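Local structure of glycerol kinase, putative (Plasmodium falciparum, 2W40) at residues 310-321 with 348-357. The protein probably phosphorylates glycerol with ATP to give sn-glycerol 3-phosphate, as other glycerol kinases of the FGGY family do. Sequence-based numbering, arbitrary orientation.
With EDO (1,2-ethanediol), chain B.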
ATOM      1  N   SER C 310       7.092   2.532 -23.386  1.00  8.86           N
ATOM      2  CA  SER C 310       6.773   1.286 -22.683  1.00  8.71           C
ATOM      3  C   SER C 310       6.514   1.540 -21.203  1.00  8.34           C
ATOM      4  O   SER C 310       7.252   2.255 -20.587  1.00  9.30           O
ATOM      5  CB  SER C 310       7.961   0.299 -22.819  1.00  8.88           C
ATOM      6  OG  SER C 310       8.553   0.243 -24.141  1.00 13.67           O
ATOM      7  N   ILE C 311       5.452   0.933 -20.666  1.00  8.52           N
ATOM      8  CA  ILE C 311       5.053   1.025 -19.254  1.00  9.11           C
ATOM      9  C   ILE C 311       4.953  -0.416 -18.717  1.00  8.15           C
ATOM     10  O   ILE C 311       4.173  -1.254 -19.272  1.00 10.52           O
ATOM     11  CB  ILE C 311       3.683   1.713 -19.044  1.00  9.34           C
ATOM     12  CG1 ILE C 311       3.774   3.185 -19.503  1.00 11.70           C
ATOM     13  CG2 ILE C 311       3.183   1.574 -17.627  1.00  8.21           C
ATOM     14  CD1 ILE C 311       2.456   3.910 -19.511  1.00 11.48           C
ATOM     15  N   GLY C 312       5.667  -0.684 -17.634  1.00  9.17           N
ATOM     16  CA  GLY C 312       5.738  -2.045 -17.196  1.00 10.17           C
ATOM     17  C   GLY C 312       4.603  -2.472 -16.278  1.00 11.28           C
ATOM     18  O   GLY C 312       4.157  -3.610 -16.312  1.00 10.80           O
ATOM     19  N   THR C 313       4.148  -1.558 -15.405  1.00 12.19           N
ATOM     20  CA  THR C 313       3.073  -1.922 -14.458  1.00 12.27           C
ATOM     21  C   THR C 313       1.732  -1.438 -14.986  1.00 13.41           C
ATOM     22  O   THR C 313       1.509  -0.219 -14.992  1.00 14.66           O
ATOM     23  CB  THR C 313       3.297  -1.357 -13.041  1.00 11.83           C
ATOM     24  OG1 THR C 313       4.546  -1.843 -12.550  1.00 13.69           O
ATOM     25  CG2 THR C 313       2.104  -1.785 -12.109  1.00 13.60           C
ATOM     26  N   ALA C 314       0.857  -2.362 -15.428  1.00 12.60           N
ATOM     27  CA  ALA C 314      -0.534  -2.051 -15.867  1.00 13.18           C
ATOM     28  C   ALA C 314      -1.381  -3.225 -15.420  1.00 13.02           C
ATOM     29  O   ALA C 314      -1.639  -3.328 -14.203  1.00 12.74           O
ATOM     30  CB  ALA C 314      -0.591  -1.811 -17.404  1.00 12.52           C
ATOM     31  N   GLY C 315      -1.724  -4.161 -16.308  1.00 10.99           N
ATOM     32  CA  GLY C 315      -2.297  -5.433 -15.958  1.00 11.09           C
ATOM     33  C   GLY C 315      -1.481  -6.225 -14.935  1.00  9.10           C
ATOM     34  O   GLY C 315      -1.996  -6.919 -14.063  1.00 12.64           O
ATOM     35  N   SER C 316      -0.147  -6.084 -15.051  1.00  7.87           N
ATOM     36  CA  SER C 316       0.761  -6.735 -14.073  1.00  8.61           C
ATOM     37  C   SER C 316       0.471  -6.174 -12.667  1.00  8.78           C
ATOM     38  O   SER C 316       0.578  -6.914 -11.692  1.00 11.67           O
ATOM     39  CB  SER C 316       2.172  -6.479 -14.489  1.00  9.07           C
ATOM     40  OG  SER C 316       2.457  -5.090 -14.618  1.00  9.10           O
ATOM     41  N   GLY C 317       0.172  -4.851 -12.568  1.00  8.93           N
ATOM     42  CA  GLY C 317      -0.254  -4.209 -11.312  1.00  9.76           C
ATOM     43  C   GLY C 317      -1.609  -4.763 -10.804  1.00  9.94           C
ATOM     44  O   GLY C 317      -1.763  -5.078  -9.635  1.00 10.07           O
ATOM     45  N   VAL C 318      -2.558  -4.892 -11.730  1.00 10.01           N
ATOM     46  CA  VAL C 318      -3.842  -5.358 -11.361  1.00 10.50           C
ATOM     47  C   VAL C 318      -3.724  -6.781 -10.835  1.00 10.77           C
ATOM     48  O   VAL C 318      -4.393  -7.186  -9.842  1.00 13.42           O
ATOM     49  CB  VAL C 318      -4.877  -5.193 -12.566  1.00 12.44           C
ATOM     50  CG1 VAL C 318      -6.221  -5.978 -12.198  1.00 13.96           C
ATOM     51  CG2 VAL C 318      -5.052  -3.710 -12.885  1.00 16.16           C
ATOM     52  N   SER C 319      -2.846  -7.567 -11.471  1.00 10.90           N
ATOM     53  CA  SER C 319      -2.574  -8.934 -11.025  1.00 11.29           C
ATOM     54  C   SER C 319      -1.974  -9.005  -9.605  1.00 12.08           C
ATOM     55  O   SER C 319      -2.263  -9.900  -8.851  1.00 13.26           O
ATOM     56  CB  SER C 319      -1.720  -9.685 -12.035  1.00 13.72           C
ATOM     57  OG  SER C 319      -2.495  -9.772 -13.264  1.00 19.63           O
ATOM     58  N   TRP C 320      -1.081  -8.033  -9.349  1.00 10.97           N
ATOM     59  CA  TRP C 320      -0.494  -7.899  -8.038  1.00 10.01           C
ATOM     60  C   TRP C 320      -1.566  -7.586  -6.950  1.00 10.83           C
ATOM     61  O   TRP C 320      -1.602  -8.172  -5.863  1.00 11.94           O
ATOM     62  CB  TRP C 320       0.633  -6.926  -8.026  1.00  9.83           C
ATOM     63  CG  TRP C 320       1.360  -6.792  -6.731  1.00 11.04           C
ATOM     64  CD1 TRP C 320       2.494  -7.458  -6.342  1.00 11.84           C
ATOM     65  CD2 TRP C 320       1.035  -5.887  -5.685  1.00 11.57           C
ATOM     66  NE1 TRP C 320       2.869  -7.053  -5.091  1.00 13.10           N
ATOM     67  CE2 TRP C 320       2.013  -6.062  -4.677  1.00 12.56           C
ATOM     68  CE3 TRP C 320       0.050  -4.920  -5.517  1.00 13.12           C
ATOM     69  CZ2 TRP C 320       1.987  -5.339  -3.521  1.00 15.71           C
ATOM     70  CZ3 TRP C 320       0.021  -4.210  -4.294  1.00 12.95           C
ATOM     71  CH2 TRP C 320       1.002  -4.391  -3.372  1.00 12.70           C
ATOM     72  N   LEU C 321      -2.450  -6.679  -7.292  1.00  9.21           N
ATOM     73  CA  LEU C 321      -3.578  -6.294  -6.425  1.00  9.77           C
ATOM     74  C   LEU C 321      -4.432  -7.503  -6.132  1.00 10.70           C
ATOM     75  O   LEU C 321      -4.867  -7.677  -5.019  1.00 12.31           O
ATOM     76  CB  LEU C 321      -4.398  -5.194  -7.072  1.00  8.59           C
ATOM     77  CG  LEU C 321      -3.709  -3.816  -7.207  1.00 10.17           C
ATOM     78  CD1 LEU C 321      -4.614  -2.933  -8.092  1.00 13.56           C
ATOM     79  CD2 LEU C 321      -3.499  -3.155  -5.845  1.00 10.68           C
ATOM     80  N   PHE C 348      -0.452   6.346  -6.306  1.00  8.25           N
ATOM     81  CA  PHE C 348       0.248   5.022  -6.388  1.00  8.52           C
ATOM     82  C   PHE C 348       1.208   5.109  -7.559  1.00 10.52           C
ATOM     83  O   PHE C 348       0.758   5.149  -8.703  1.00 10.44           O
ATOM     84  CB  PHE C 348      -0.778   3.890  -6.594  1.00 10.13           C
ATOM     85  CG  PHE C 348      -0.296   2.482  -6.264  1.00  7.02           C
ATOM     86  CD1 PHE C 348      -1.188   1.574  -5.780  1.00 10.44           C
ATOM     87  CD2 PHE C 348       0.969   2.042  -6.503  1.00 12.69           C
ATOM     88  CE1 PHE C 348      -0.819   0.298  -5.540  1.00 11.81           C
ATOM     89  CE2 PHE C 348       1.370   0.783  -6.172  1.00 13.31           C
ATOM     90  CZ  PHE C 348       0.447  -0.117  -5.716  1.00 11.18           C
ATOM     91  N   VAL C 349       2.509   5.125  -7.269  1.00  9.42           N
ATOM     92  CA  VAL C 349       3.489   5.166  -8.327  1.00 10.91           C
ATOM     93  C   VAL C 349       3.787   3.706  -8.653  1.00 11.86           C
ATOM     94  O   VAL C 349       4.458   3.077  -7.876  1.00 13.20           O
ATOM     95  CB  VAL C 349       4.768   5.965  -7.955  1.00 11.37           C
ATOM     96  CG1 VAL C 349       5.806   5.903  -9.069  1.00 11.70           C
ATOM     97  CG2 VAL C 349       4.438   7.383  -7.528  1.00 11.80           C
ATOM     98  N   PRO C 350       3.197   3.149  -9.754  1.00 13.78           N
ATOM     99  CA  PRO C 350       3.204   1.690 -10.000  1.00 15.18           C
ATOM    100  C   PRO C 350       4.571   1.341 -10.685  1.00 15.71           C
ATOM    101  O   PRO C 350       4.755   1.531 -11.962  1.00 20.34           O
ATOM    102  CB  PRO C 350       2.011   1.473 -10.986  1.00 16.28           C
ATOM    103  CG  PRO C 350       1.340   2.826 -11.138  1.00 16.37           C
ATOM    104  CD  PRO C 350       2.467   3.828 -10.818  1.00 14.12           C
ATOM    105  N   ALA C 351       5.532   1.050  -9.848  1.00 12.50           N
ATOM    106  CA  ALA C 351       6.995   0.959 -10.264  1.00 10.64           C
ATOM    107  C   ALA C 351       7.553  -0.354  -9.703  1.00  9.20           C
ATOM    108  O   ALA C 351       8.671  -0.412  -9.264  1.00 11.39           O
ATOM    109  CB  ALA C 351       7.844   2.160  -9.872  1.00 11.90           C
ATOM    110  N   PHE C 352       6.748  -1.407  -9.775  1.00  8.33           N
ATOM    111  CA  PHE C 352       7.159  -2.680  -9.166  1.00  9.34           C
ATOM    112  C   PHE C 352       8.460  -3.191  -9.787  1.00 11.06           C
ATOM    113  O   PHE C 352       9.289  -3.827  -9.098  1.00 13.33           O
ATOM    114  CB  PHE C 352       6.123  -3.743  -9.275  1.00  9.19           C
ATOM    115  CG  PHE C 352       4.882  -3.502  -8.514  1.00  7.54           C
ATOM    116  CD1 PHE C 352       4.817  -3.753  -7.172  1.00  9.76           C
ATOM    117  CD2 PHE C 352       3.723  -2.963  -9.157  1.00 10.55           C
ATOM    118  CE1 PHE C 352       3.685  -3.535  -6.465  1.00 10.21           C
ATOM    119  CE2 PHE C 352       2.636  -2.742  -8.464  1.00 10.40           C
ATOM    120  CZ  PHE C 352       2.614  -2.999  -7.105  1.00 10.57           C
ATOM    121  N   SER C 353       8.623  -2.964 -11.097  1.00  9.82           N
ATOM    122  CA  SER C 353       9.903  -3.302 -11.801  1.00 10.26           C
ATOM    123  C   SER C 353      10.641  -2.063 -12.268  1.00 10.95           C
ATOM    124  O   SER C 353      11.268  -2.050 -13.304  1.00 13.23           O
ATOM    125  CB  SER C 353       9.653  -4.362 -12.822  1.00 10.93           C
ATOM    126  OG  SER C 353       8.904  -3.866 -13.802  1.00 11.71           O
ATOM    127  N   GLY C 354      10.602  -0.985 -11.481  1.00 11.00           N
ATOM    128  CA  GLY C 354      11.214   0.270 -11.900  1.00  8.48           C
ATOM    129  C   GLY C 354      10.236   1.065 -12.762  1.00  9.90           C
ATOM    130  O   GLY C 354       9.086   0.676 -13.014  1.00 11.09           O
ATOM    131  N   LEU C 355      10.678   2.228 -13.151  1.00  8.84           N
ATOM    132  CA  LEU C 355      10.024   3.035 -14.179  1.00  8.58           C
ATOM    133  C   LEU C 355      10.707   2.834 -15.533  1.00  8.93           C
ATOM    134  O   LEU C 355      11.937   2.909 -15.639  1.00 10.90           O
ATOM    135  CB  LEU C 355      10.046   4.533 -13.856  1.00  8.55           C
ATOM    136  CG  LEU C 355       9.160   4.894 -12.680  1.00 10.19           C
ATOM    137  CD1 LEU C 355       9.407   6.311 -12.235  1.00 16.00           C
ATOM    138  CD2 LEU C 355       7.625   4.537 -12.896  1.00 11.51           C
ATOM    139  N   TYR C 356       9.881   2.545 -16.561  1.00  9.59           N
ATOM    140  CA  TYR C 356      10.361   2.410 -17.954  1.00  9.18           C
ATOM    141  C   TYR C 356      10.253   3.762 -18.607  1.00  9.13           C
ATOM    142  O   TYR C 356      10.820   4.761 -18.050  1.00  9.29           O
ATOM    143  CB  TYR C 356       9.585   1.290 -18.645  1.00  9.90           C
ATOM    144  CG  TYR C 356       9.807  -0.123 -18.020  1.00 13.73           C
ATOM    145  CD1 TYR C 356      10.363  -1.098 -18.683  1.00 18.98           C
ATOM    146  CD2 TYR C 356       9.277  -0.398 -16.700  1.00 15.10           C
ATOM    147  CE1 TYR C 356      10.552  -2.398 -18.008  1.00 19.07           C
ATOM    148  CE2 TYR C 356       9.441  -1.599 -16.017  1.00 15.61           C
ATOM    149  CZ  TYR C 356      10.144  -2.599 -16.745  1.00 18.25           C
ATOM    150  OH  TYR C 356      10.388  -3.873 -16.347  1.00 17.03           O
ATOM    151  N   ALA C 357       9.556   3.849 -19.771  1.00  8.13           N
ATOM    152  CA  ALA C 357       9.592   5.126 -20.461  1.00  8.75           C
ATOM    153  C   ALA C 357       8.734   6.180 -19.707  1.00  8.84           C
ATOM    154  O   ALA C 357       7.651   5.852 -19.227  1.00  9.57           O
ATOM    155  CB  ALA C 357       9.177   4.989 -21.958  1.00  8.69           C
TER
HETATM  156  C1  EDO B1503       3.059  -9.769 -11.441  1.00 21.77           C
HETATM  157  O1  EDO B1503       1.996  -9.223 -10.655  1.00 24.13           O
HETATM  158  C2  EDO B1503       2.744 -11.187 -11.547  1.00 24.15           C
HETATM  159  O2  EDO B1503       1.529 -11.210 -12.344  1.00 25.70           O
HETATM  160  O   HOH W   1       7.219  -1.547 -13.180  1.00 15.67           O
HETATM  161  O   HOH W   2       5.203   1.104 -14.767  1.00 22.45           O
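Thr313 sets its methyl and its hydroxyl against different parts of 348-357. With CG2 anti to the backbone N (chi1 -58° for OG1), the methyl presses on Pro350, Thr313 CG2 to Pro350 CB a tight 3.4 Å, and meets the edge of the Phe352 ring at CD2. Thr313 OG1 makes a weak hydrogen bond to Pro350 O at 3.4 Å and bonds water 1, which accepts from Ser353 N and donates to Gly354 O, both in the Ala351-Gly354 type I turn. Water 2 joins Thr313 N to Pro350 O. In the second turn of helix 315-323, Trp320 offers a ring face to Phe352: CE1 of Phe352 lies 3.5 Å above the indole plane, and the two planes are inclined at 41°. Phe348 CZ lies loosely by Trp320 CZ3, and Leu321 CD2 by Phe348 CE1, both at 4.4 Å. Past the turn, the face of Tyr356 receives Gly312 CA in a CH-pi contact, 4.2 Å from the ring centroid, while Ala357 N donates to Ser310 O at 2.9 Å. Tyr356 OH and Ser353 OG share a hydrogen bond of 2.9 Å at the ring edge, and Tyr137 meets Tyr356 edge-to-face. The second subunit continues the aromatic cluster, with its Phe373 against Phe352 and its Thr375 O accepting from Trp320 NE1. The contact joins the end of strand 304-311 and the start of helix 315-323 to the loop after strand 347-349, at the subunit interface; Gly315 binds ADP in another structure of this protein, though none is bound here. Two waters satisfy Thr313 N, Pro350 O, Ser353 N and Gly354 O, buried Thr313 O being the exception without a partner, whereas apolar and aromatic contacts hold the helix side.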